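Local coordinates for protein fructuronate-tagaturonate epimerase UxaE from Cohnella laeviribosi in complex with 1 glycerol (Cohnella laeviribosi, PDB 6IL9) that probably catalyses the epimerisation that interconverts fructuronate and tagaturonate, using a zinc ion held in a TIM-barrel fold, at residues Phe176-Leu181 and Arg362-Thr367; Gly282-Val287 and Phe299-Arg304; Val328-Ala333 and Tyr338-His343. All blocks are in the same frame, centred on the assembly; numbering follows the deposited sequence.

Contact 1: Phe176-Leu181 and Arg362-Thr367; sequences FTMLTL and RFHVKT
Inside the closed eight-stranded TIM barrel, Met178 and Thr180 of strand 178-182 face His364 and Lys366 of strand 363-367 across the lumen. The two strands are not neighbours in the sheet. The axes of residues 178-181 and 363-367 come no closer than 12.7 Å and lie at 77° to each other. Side chains alone bridge the gap.

Lys366 and Thr180 reach toward each other tip to tip. From its extended chain, Lys366 NZ donates a hydrogen bond of 2.8 Å to Thr180 OG1. The same ammonium forms salt bridges with Asp158, Asp160 and Glu269. Thr180 OG1 is also hydrogen-bonded to Asp158. Several carboxylates thus meet the buried charge. The Lys366 side chain is about 6 Å from the bound zinc. A methionine in place of Lys366 would probably leave these acids without their cation and Thr180 without this donor.

Two residues earlier on each strand, Met178 meets His364. With CG anti to the backbone N (chi1 177°) and the rest extended, it comes from the opposite direction and lays its CE over one face of the imidazole, 4.0 Å from the ring centroid, in a CH-pi contact. Lys366 CE lies at the ring edge, in plane. His364 ND1 is hydrogen-bonded to Thr93.

Strands 156-162 and 267-271 flank strand 178-182 in the sheet, while helix 165-173 covers its outer side through Leu179.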
loop_
_atom_site.group_PDB
_atom_site.type_symbol
_atom_site.label_atom_id
_atom_site.label_comp_id
_atom_site.label_asym_id
_atom_site.label_seq_id
_atom_site.Cartn_x
_atom_site.Cartn_y
_atom_site.Cartn_z
ATOM N N PHE A 176 -11.193 7.333 -4.025
ATOM C CA PHE A 176 -10.017 7.173 -3.181
ATOM C C PHE A 176 -9.905 8.344 -2.217
ATOM O O PHE A 176 -10.261 9.481 -2.546
ATOM C CB PHE A 176 -8.761 7.031 -4.032
ATOM C CG PHE A 176 -8.610 5.656 -4.611
ATOM C CD1 PHE A 176 -9.327 5.292 -5.737
ATOM C CD2 PHE A 176 -7.812 4.710 -3.994
ATOM C CE1 PHE A 176 -9.231 4.009 -6.265
ATOM C CE2 PHE A 176 -7.690 3.427 -4.519
ATOM C CZ PHE A 176 -8.413 3.067 -5.646
ATOM N N THR A 177 -9.451 8.045 -1.001
ATOM C CA THR A 177 -9.413 9.021 0.078
ATOM C C THR A 177 -7.998 9.441 0.424
ATOM O O THR A 177 -7.814 10.413 1.165
ATOM C CB THR A 177 -10.103 8.457 1.324
ATOM O OG1 THR A 177 -9.538 7.179 1.656
ATOM C CG2 THR A 177 -11.583 8.292 1.057
ATOM N N MET A 178 -7.009 8.737 -0.100
ATOM C CA MET A 178 -5.604 9.050 0.066
ATOM C C MET A 178 -4.999 9.091 -1.324
ATOM O O MET A 178 -5.265 8.203 -2.136
ATOM C CB MET A 178 -4.926 7.990 0.945
ATOM C CG MET A 178 -3.435 8.160 1.137
ATOM S SD MET A 178 -2.777 7.067 2.435
ATOM C CE MET A 178 -1.042 7.491 2.266
ATOM N N LEU A 179 -4.239 10.138 -1.625
ATOM C CA LEU A 179 -3.597 10.271 -2.929
ATOM C C LEU A 179 -2.101 10.428 -2.723
ATOM O O LEU A 179 -1.659 11.389 -2.089
ATOM C CB LEU A 179 -4.163 11.464 -3.711
ATOM C CG LEU A 179 -5.505 11.273 -4.408
ATOM C CD1 LEU A 179 -5.652 12.261 -5.557
ATOM C CD2 LEU A 179 -5.655 9.862 -4.913
ATOM N N THR A 180 -1.323 9.483 -3.252
ATOM C CA THR A 180 0.128 9.496 -3.137
ATOM C C THR A 180 0.726 10.060 -4.416
ATOM O O THR A 180 0.594 9.451 -5.480
ATOM C CB THR A 180 0.662 8.083 -2.888
ATOM O OG1 THR A 180 0.148 7.609 -1.635
ATOM C CG2 THR A 180 2.185 8.062 -2.862
ATOM N N LEU A 181 1.390 11.204 -4.312
ATOM C CA LEU A 181 2.008 11.854 -5.467
ATOM C C LEU A 181 3.477 11.462 -5.537
ATOM O O LEU A 181 4.294 11.910 -4.721
ATOM C CB LEU A 181 1.867 13.375 -5.396
ATOM C CG LEU A 181 2.349 14.089 -6.670
ATOM C CD1 LEU A 181 1.458 13.689 -7.829
ATOM C CD2 LEU A 181 2.335 15.605 -6.481
ATOM N N ARG A 362 2.721 8.233 15.548
ATOM C CA ARG A 362 1.981 8.982 14.531
ATOM C C ARG A 362 2.720 8.869 13.198
ATOM O O ARG A 362 3.564 9.702 12.863
ATOM C CB ARG A 362 1.854 10.441 14.950
ATOM C CG ARG A 362 0.906 11.244 14.097
ATOM C CD ARG A 362 0.862 12.675 14.597
ATOM N NE ARG A 362 2.104 13.407 14.339
ATOM C CZ ARG A 362 2.283 14.208 13.294
ATOM N NH1 ARG A 362 1.306 14.351 12.399
ATOM N NH2 ARG A 362 3.435 14.851 13.140
ATOM N N PHE A 363 2.390 7.839 12.432
ATOM C CA PHE A 363 3.149 7.502 11.239
ATOM C C PHE A 363 2.199 6.913 10.217
ATOM O O PHE A 363 1.051 6.587 10.522
ATOM C CB PHE A 363 4.263 6.488 11.566
ATOM C CG PHE A 363 3.750 5.228 12.249
ATOM C CD1 PHE A 363 3.018 4.272 11.546
ATOM C CD2 PHE A 363 4.005 5.002 13.595
ATOM C CE1 PHE A 363 2.529 3.128 12.185
ATOM C CE2 PHE A 363 3.527 3.847 14.244
ATOM C CZ PHE A 363 2.794 2.913 13.543
ATOM N N HIS A 364 2.707 6.766 8.997
ATOM C CA HIS A 364 2.137 5.871 8.005
ATOM C C HIS A 364 3.222 4.892 7.581
ATOM O O HIS A 364 4.352 5.302 7.305
ATOM C CB HIS A 364 1.617 6.635 6.781
ATOM C CG HIS A 364 0.846 5.773 5.839
ATOM N ND1 HIS A 364 -0.327 5.154 6.205
ATOM C CD2 HIS A 364 1.089 5.395 4.559
ATOM C CE1 HIS A 364 -0.784 4.440 5.192
ATOM N NE2 HIS A 364 0.055 4.570 4.179
ATOM N N VAL A 365 2.880 3.604 7.534
ATOM C CA VAL A 365 3.768 2.569 7.010
ATOM C C VAL A 365 3.023 1.841 5.901
ATOM O O VAL A 365 1.863 1.466 6.088
ATOM C CB VAL A 365 4.201 1.586 8.111
ATOM C CG1 VAL A 365 4.972 0.414 7.508
ATOM C CG2 VAL A 365 5.044 2.302 9.170
ATOM N N LYS A 366 3.682 1.639 4.754
ATOM C CA LYS A 366 3.051 0.956 3.625
ATOM C C LYS A 366 3.612 -0.447 3.441
ATOM O O LYS A 366 4.825 -0.663 3.542
ATOM C CB LYS A 366 3.231 1.732 2.315
ATOM C CG LYS A 366 2.504 3.043 2.289
ATOM C CD LYS A 366 2.226 3.493 0.855
ATOM C CE LYS A 366 1.697 4.916 0.888
ATOM N NZ LYS A 366 1.340 5.403 -0.471
ATOM N N THR A 367 2.711 -1.395 3.193
ATOM C CA THR A 367 3.029 -2.760 2.790
ATOM C C THR A 367 2.192 -3.124 1.572
ATOM O O THR A 367 1.138 -2.526 1.308
ATOM C CB THR A 367 2.742 -3.796 3.896
ATOM O OG1 THR A 367 1.326 -4.021 3.986
ATOM C CG2 THR A 367 3.277 -3.335 5.243
#

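Contact 2: Gly282-Val287 and Phe299-Arg304; sequences GSHFLV and FSMAPR
His284 and Met301 make the main contact between helix 281-293 and barrel strand 300-302. The helical segment opens with Gly282 and Ser283, whose carbonyl oxygens accept the backbone bonds Leu286 N to Gly282 O at 3.2 Å and Val287 N to Ser283 O at 2.9 Å.

His284 points its CB toward the strand. Its CG is anti to the backbone N (chi1 174°), which carries the imidazole out into the layer between helix and sheet. There the side chains of His284 and Met301 run alongside one another, in opposite senses. The nearest atoms are His284 NE2 and Met301 CG, at 4.0 Å. The methionine meets the ring obliquely, and Met301 SD stays 5.4 Å from the ring centroid. This is a loose sulfur-aromatic approach. Met301 is bent at chi2 and chi3, and the bends turn the methyl along the helix side, where it touches Val287.

Val287 is three residues on. Its CG1 meets Met301 CE at 4.5 Å, a light apolar touch. Met301 therefore touches two residues three apart on one side of the helix, with CG at His284 and CE at Val287. These elements belong to one beta-alpha-beta unit, in which helix 281-293 follows strand 267-271 and leads into strand 300-302.

Both ring nitrogens of His284 have hydrogen-bonding partners beyond this pair: NE2 binds Tyr338 OH, and ND1 binds His329 ND1. The buried polar ring is thus satisfied by the neighbouring unit, while toward Met301 the contact rests on van der Waals packing.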
loop_
_atom_site.group_PDB
_atom_site.type_symbol
_atom_site.label_atom_id
_atom_site.label_comp_id
_atom_site.label_asym_id
_atom_site.label_seq_id
_atom_site.Cartn_x
_atom_site.Cartn_y
_atom_site.Cartn_z
ATOM N N GLY A 282 17.858 18.278 6.088
ATOM C CA GLY A 282 17.806 19.692 5.742
ATOM C C GLY A 282 17.041 19.962 4.454
ATOM O O GLY A 282 16.344 20.977 4.334
ATOM N N SER A 283 17.171 19.072 3.467
ATOM C CA SER A 283 16.389 19.214 2.241
ATOM C C SER A 283 14.910 19.004 2.523
ATOM O O SER A 283 14.054 19.719 1.987
ATOM C CB SER A 283 16.876 18.219 1.193
ATOM O OG SER A 283 18.279 18.294 1.045
ATOM N N HIS A 284 14.602 18.016 3.362
ATOM C CA HIS A 284 13.229 17.774 3.803
ATOM C C HIS A 284 12.621 19.034 4.414
ATOM O O HIS A 284 11.491 19.421 4.083
ATOM C CB HIS A 284 13.264 16.603 4.794
ATOM C CG HIS A 284 11.957 16.292 5.458
ATOM N ND1 HIS A 284 11.874 15.411 6.515
ATOM C CD2 HIS A 284 10.694 16.717 5.222
ATOM C CE1 HIS A 284 10.615 15.306 6.902
ATOM N NE2 HIS A 284 9.878 16.093 6.139
ATOM N N PHE A 285 13.367 19.701 5.298
ATOM C CA PHE A 285 12.888 20.949 5.883
ATOM C C PHE A 285 12.546 21.973 4.805
ATOM O O PHE A 285 11.505 22.636 4.870
ATOM C CB PHE A 285 13.934 21.525 6.839
ATOM C CG PHE A 285 13.501 22.806 7.494
ATOM C CD1 PHE A 285 12.705 22.784 8.637
ATOM C CD2 PHE A 285 13.865 24.037 6.966
ATOM C CE1 PHE A 285 12.295 23.958 9.239
ATOM C CE2 PHE A 285 13.454 25.206 7.556
ATOM C CZ PHE A 285 12.662 25.173 8.702
ATOM N N LEU A 286 13.433 22.147 3.823
ATOM C CA LEU A 286 13.185 23.156 2.795
ATOM C C LEU A 286 11.936 22.823 1.980
ATOM O O LEU A 286 11.102 23.701 1.722
ATOM C CB LEU A 286 14.405 23.281 1.881
ATOM C CG LEU A 286 14.290 24.301 0.741
ATOM C CD1 LEU A 286 15.598 25.081 0.608
ATOM C CD2 LEU A 286 13.978 23.601 -0.563
ATOM N N VAL A 287 11.791 21.562 1.576
ATOM C CA VAL A 287 10.619 21.156 0.804
ATOM C C VAL A 287 9.350 21.438 1.597
ATOM O O VAL A 287 8.417 22.079 1.101
ATOM C CB VAL A 287 10.723 19.672 0.410
ATOM C CG1 VAL A 287 9.388 19.172 -0.180
ATOM C CG2 VAL A 287 11.882 19.452 -0.564
ATOM N N PHE A 299 -0.797 15.316 4.263
ATOM C CA PHE A 299 -1.056 14.222 5.196
ATOM C C PHE A 299 0.251 13.581 5.634
ATOM O O PHE A 299 0.491 13.380 6.833
ATOM C CB PHE A 299 -1.992 13.194 4.531
ATOM C CG PHE A 299 -2.068 11.843 5.217
ATOM C CD1 PHE A 299 -2.965 11.620 6.258
ATOM C CD2 PHE A 299 -1.302 10.774 4.756
ATOM C CE1 PHE A 299 -3.066 10.352 6.850
ATOM C CE2 PHE A 299 -1.383 9.526 5.352
ATOM C CZ PHE A 299 -2.268 9.312 6.396
ATOM N N SER A 300 1.135 13.306 4.675
ATOM C CA SER A 300 2.375 12.616 4.992
ATOM C C SER A 300 3.430 12.944 3.949
ATOM O O SER A 300 3.122 13.384 2.835
ATOM C CB SER A 300 2.154 11.099 5.079
ATOM O OG SER A 300 1.776 10.606 3.808
ATOM N N MET A 301 4.684 12.742 4.344
ATOM C CA MET A 301 5.846 12.895 3.481
ATOM C C MET A 301 6.627 11.595 3.531
ATOM O O MET A 301 6.903 11.085 4.619
ATOM C CB MET A 301 6.731 14.052 3.949
ATOM C CG MET A 301 7.973 14.265 3.118
ATOM S SD MET A 301 7.664 15.507 1.850
ATOM C CE MET A 301 7.125 16.907 2.917
ATOM N N ALA A 302 6.968 11.058 2.364
ATOM C CA ALA A 302 7.737 9.817 2.303
ATOM C C ALA A 302 9.118 10.144 1.771
ATOM O O ALA A 302 9.308 10.217 0.550
ATOM C CB ALA A 302 7.051 8.779 1.408
ATOM N N PRO A 303 10.101 10.393 2.628
ATOM C CA PRO A 303 11.453 10.657 2.136
ATOM C C PRO A 303 12.144 9.355 1.759
ATOM O O PRO A 303 11.653 8.259 2.017
ATOM C CB PRO A 303 12.140 11.335 3.319
ATOM C CG PRO A 303 11.428 10.776 4.518
ATOM C CD PRO A 303 10.023 10.469 4.100
ATOM N N ARG A 304 13.280 9.499 1.087
ATOM C CA ARG A 304 14.198 8.380 0.907
ATOM C C ARG A 304 15.185 8.432 2.065
ATOM O O ARG A 304 15.973 9.375 2.181
ATOM C CB ARG A 304 14.926 8.435 -0.430
ATOM C CG ARG A 304 16.155 7.521 -0.411
ATOM C CD ARG A 304 16.327 6.749 -1.686
ATOM N NE ARG A 304 17.689 6.241 -1.807
ATOM C CZ ARG A 304 18.027 4.981 -1.571
ATOM N NH1 ARG A 304 17.095 4.111 -1.204
ATOM N NH2 ARG A 304 19.288 4.588 -1.697
#

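Contact 3: Val328-Ala333 and Tyr338-His343; sequences VHAAIA and YKLSIH. With ZN (zinc ion), chain C.
Ala333 packs on the Tyr338 ring in the one CH-pi contact between these segments. Ala333 CA lies over a face of the ring, 4.1 Å from its centroid and 27° off the normal. Ala333 CB adds an apolar touch to Tyr338 CE1 at 3.8 Å. The tyrosine CG stands between its own backbone N and carbonyl carbon (chi1 56°), and this rotation lays the ring against the end of the helical segment.

The other apolar contacts gather round Leu340, whose CB points toward the helix. Its CD1 fits against Ala330 CB at 4.0 Å and also meets His329 CB. Leu340 CG and CD2 lean on Ala333 CB. Leu340 CD2 further touches the carbonyl oxygen of His329. The two alanines have short side chains, and the leucine branches come close to the helix backbone, with Leu340 CD1 3.7 Å from Ala330 CA. Away from the leucine, the Ile332 CG2 methyl touches Tyr338 OH at 3.4 Å, the two side chains pointing the same way.

These segments join helix 319-336 to strand 339-342 of the TIM barrel. They are the last two elements of a beta-alpha-beta unit that begins with strand 300-302. The axes of residues 328-333 and 339-342 lie at 133° to each other, 7.8 Å apart at closest approach.

Among polar groups, Tyr338 OH is hydrogen-bonded to His284.

Metal binding belongs to the far end of the strand segment. His343 ND1 coordinates the zinc ion at 2.3 Å. His161, Asp273 and a water are further ligands. His343 NE2 is hydrogen-bonded to Glu269, a second-shell carboxylate that would hold the ring's orientation.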
loop_
_atom_site.group_PDB
_atom_site.type_symbol
_atom_site.label_atom_id
_atom_site.label_comp_id
_atom_site.label_asym_id
_atom_site.label_seq_id
_atom_site.Cartn_x
_atom_site.Cartn_y
_atom_site.Cartn_z
ATOM N N VAL A 328 15.730 13.749 13.192
ATOM C CA VAL A 328 15.497 15.058 12.584
ATOM C C VAL A 328 14.280 15.021 11.664
ATOM O O VAL A 328 13.439 15.930 11.691
ATOM C CB VAL A 328 16.751 15.533 11.833
ATOM C CG1 VAL A 328 16.589 16.996 11.456
ATOM C CG2 VAL A 328 17.975 15.346 12.708
ATOM N N HIS A 329 14.179 13.982 10.823
ATOM C CA HIS A 329 13.022 13.830 9.940
ATOM C C HIS A 329 11.728 13.879 10.734
ATOM O O HIS A 329 10.765 14.543 10.335
ATOM C CB HIS A 329 13.081 12.499 9.185
ATOM C CG HIS A 329 14.066 12.460 8.060
ATOM N ND1 HIS A 329 14.117 13.426 7.080
ATOM C CD2 HIS A 329 15.006 11.542 7.736
ATOM C CE1 HIS A 329 15.065 13.116 6.211
ATOM N NE2 HIS A 329 15.621 11.980 6.588
ATOM N N ALA A 330 11.689 13.166 11.867
ATOM C CA ALA A 330 10.477 13.126 12.686
ATOM C C ALA A 330 10.189 14.481 13.311
ATOM O O ALA A 330 9.022 14.863 13.467
ATOM C CB ALA A 330 10.609 12.073 13.787
ATOM N N ALA A 331 11.239 15.211 13.696
ATOM C CA ALA A 331 11.051 16.540 14.272
ATOM C C ALA A 331 10.503 17.515 13.237
ATOM O O ALA A 331 9.682 18.384 13.565
ATOM C CB ALA A 331 12.377 17.053 14.849
ATOM N N ILE A 332 10.964 17.396 11.990
ATOM C CA ILE A 332 10.452 18.246 10.915
ATOM C C ILE A 332 8.975 17.977 10.681
ATOM O O ILE A 332 8.169 18.906 10.551
ATOM C CB ILE A 332 11.268 18.028 9.630
ATOM C CG1 ILE A 332 12.700 18.511 9.836
ATOM C CG2 ILE A 332 10.586 18.736 8.435
ATOM C CD1 ILE A 332 13.673 17.912 8.817
ATOM N N ALA A 333 8.599 16.698 10.602
ATOM C CA ALA A 333 7.189 16.346 10.462
ATOM C C ALA A 333 6.351 16.932 11.596
ATOM O O ALA A 333 5.252 17.443 11.363
ATOM C CB ALA A 333 7.028 14.831 10.418
ATOM N N TYR A 338 2.435 17.203 9.456
ATOM C CA TYR A 338 2.159 15.980 8.717
ATOM C C TYR A 338 2.921 14.823 9.361
ATOM O O TYR A 338 3.682 15.008 10.316
ATOM C CB TYR A 338 2.534 16.157 7.238
ATOM C CG TYR A 338 3.967 16.576 7.041
ATOM C CD1 TYR A 338 4.999 15.635 7.040
ATOM C CD2 TYR A 338 4.299 17.918 6.854
ATOM C CE1 TYR A 338 6.314 16.027 6.882
ATOM C CE2 TYR A 338 5.606 18.311 6.678
ATOM C CZ TYR A 338 6.607 17.358 6.703
ATOM O OH TYR A 338 7.908 17.766 6.538
ATOM N N LYS A 339 2.713 13.608 8.842
ATOM C CA LYS A 339 3.350 12.403 9.365
ATOM C C LYS A 339 4.449 11.927 8.427
ATOM O O LYS A 339 4.368 12.112 7.213
ATOM C CB LYS A 339 2.337 11.259 9.521
ATOM C CG LYS A 339 1.033 11.640 10.183
ATOM C CD LYS A 339 0.246 10.396 10.549
ATOM C CE LYS A 339 -0.180 9.594 9.338
ATOM N NZ LYS A 339 -1.175 8.522 9.730
ATOM N N LEU A 340 5.448 11.249 8.993
ATOM C CA LEU A 340 6.384 10.501 8.163
ATOM C C LEU A 340 5.714 9.260 7.599
ATOM O O LEU A 340 4.952 8.573 8.290
ATOM C CB LEU A 340 7.607 10.083 8.976
ATOM C CG LEU A 340 8.547 11.182 9.434
ATOM C CD1 LEU A 340 9.725 10.524 10.162
ATOM C CD2 LEU A 340 9.020 12.008 8.257
ATOM N N SER A 341 6.015 8.967 6.336
ATOM C CA SER A 341 5.515 7.780 5.652
ATOM C C SER A 341 6.682 6.878 5.285
ATOM O O SER A 341 7.664 7.339 4.694
ATOM C CB SER A 341 4.738 8.175 4.399
ATOM O OG SER A 341 4.178 7.025 3.801
ATOM N N ILE A 342 6.567 5.597 5.626
ATOM C CA ILE A 342 7.609 4.603 5.372
ATOM C C ILE A 342 7.149 3.724 4.220
ATOM O O ILE A 342 6.258 2.887 4.395
ATOM C CB ILE A 342 7.893 3.742 6.615
ATOM C CG1 ILE A 342 7.957 4.587 7.894
ATOM C CG2 ILE A 342 9.161 2.910 6.403
ATOM C CD1 ILE A 342 9.087 5.572 7.933
ATOM N N HIS A 343 7.765 3.887 3.051
ATOM C CA HIS A 343 7.484 3.009 1.924
ATOM C C HIS A 343 8.397 1.789 1.946
ATOM O O HIS A 343 9.409 1.756 2.652
ATOM C CB HIS A 343 7.617 3.774 0.613
ATOM C CG HIS A 343 6.484 4.723 0.379
ATOM N ND1 HIS A 343 5.905 4.916 -0.856
ATOM C CD2 HIS A 343 5.786 5.498 1.239
ATOM C CE1 HIS A 343 4.930 5.800 -0.758
ATOM N NE2 HIS A 343 4.842 6.173 0.503
HETATM ZN ZN ZN C . 7.155 4.274 -2.621
HETATM O O HOH W 1 7.568 2.014 -2.738
#

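How the contacts relate
All three contacts belong to the same closed eight-stranded barrel. Contact 1 crosses its interior, whereas contacts 2 and 3 pack helices 281-293 and 319-336 on its outside. Contact 1 closes the longest loop in sequence. Contacts 2 and 3 follow one another within it, their centres about 7 Å apart. The centre of contact 1 is about 14 Å from that of contact 2 and about 13 Å from that of contact 3. Strands 300-302, 339-342 and 363-367 are successive neighbours in the sheet. Strand 339-342 packs on the helix layer and leads at its C-terminal end into His343, which binds the zinc and packs against Lys366 of contact 1.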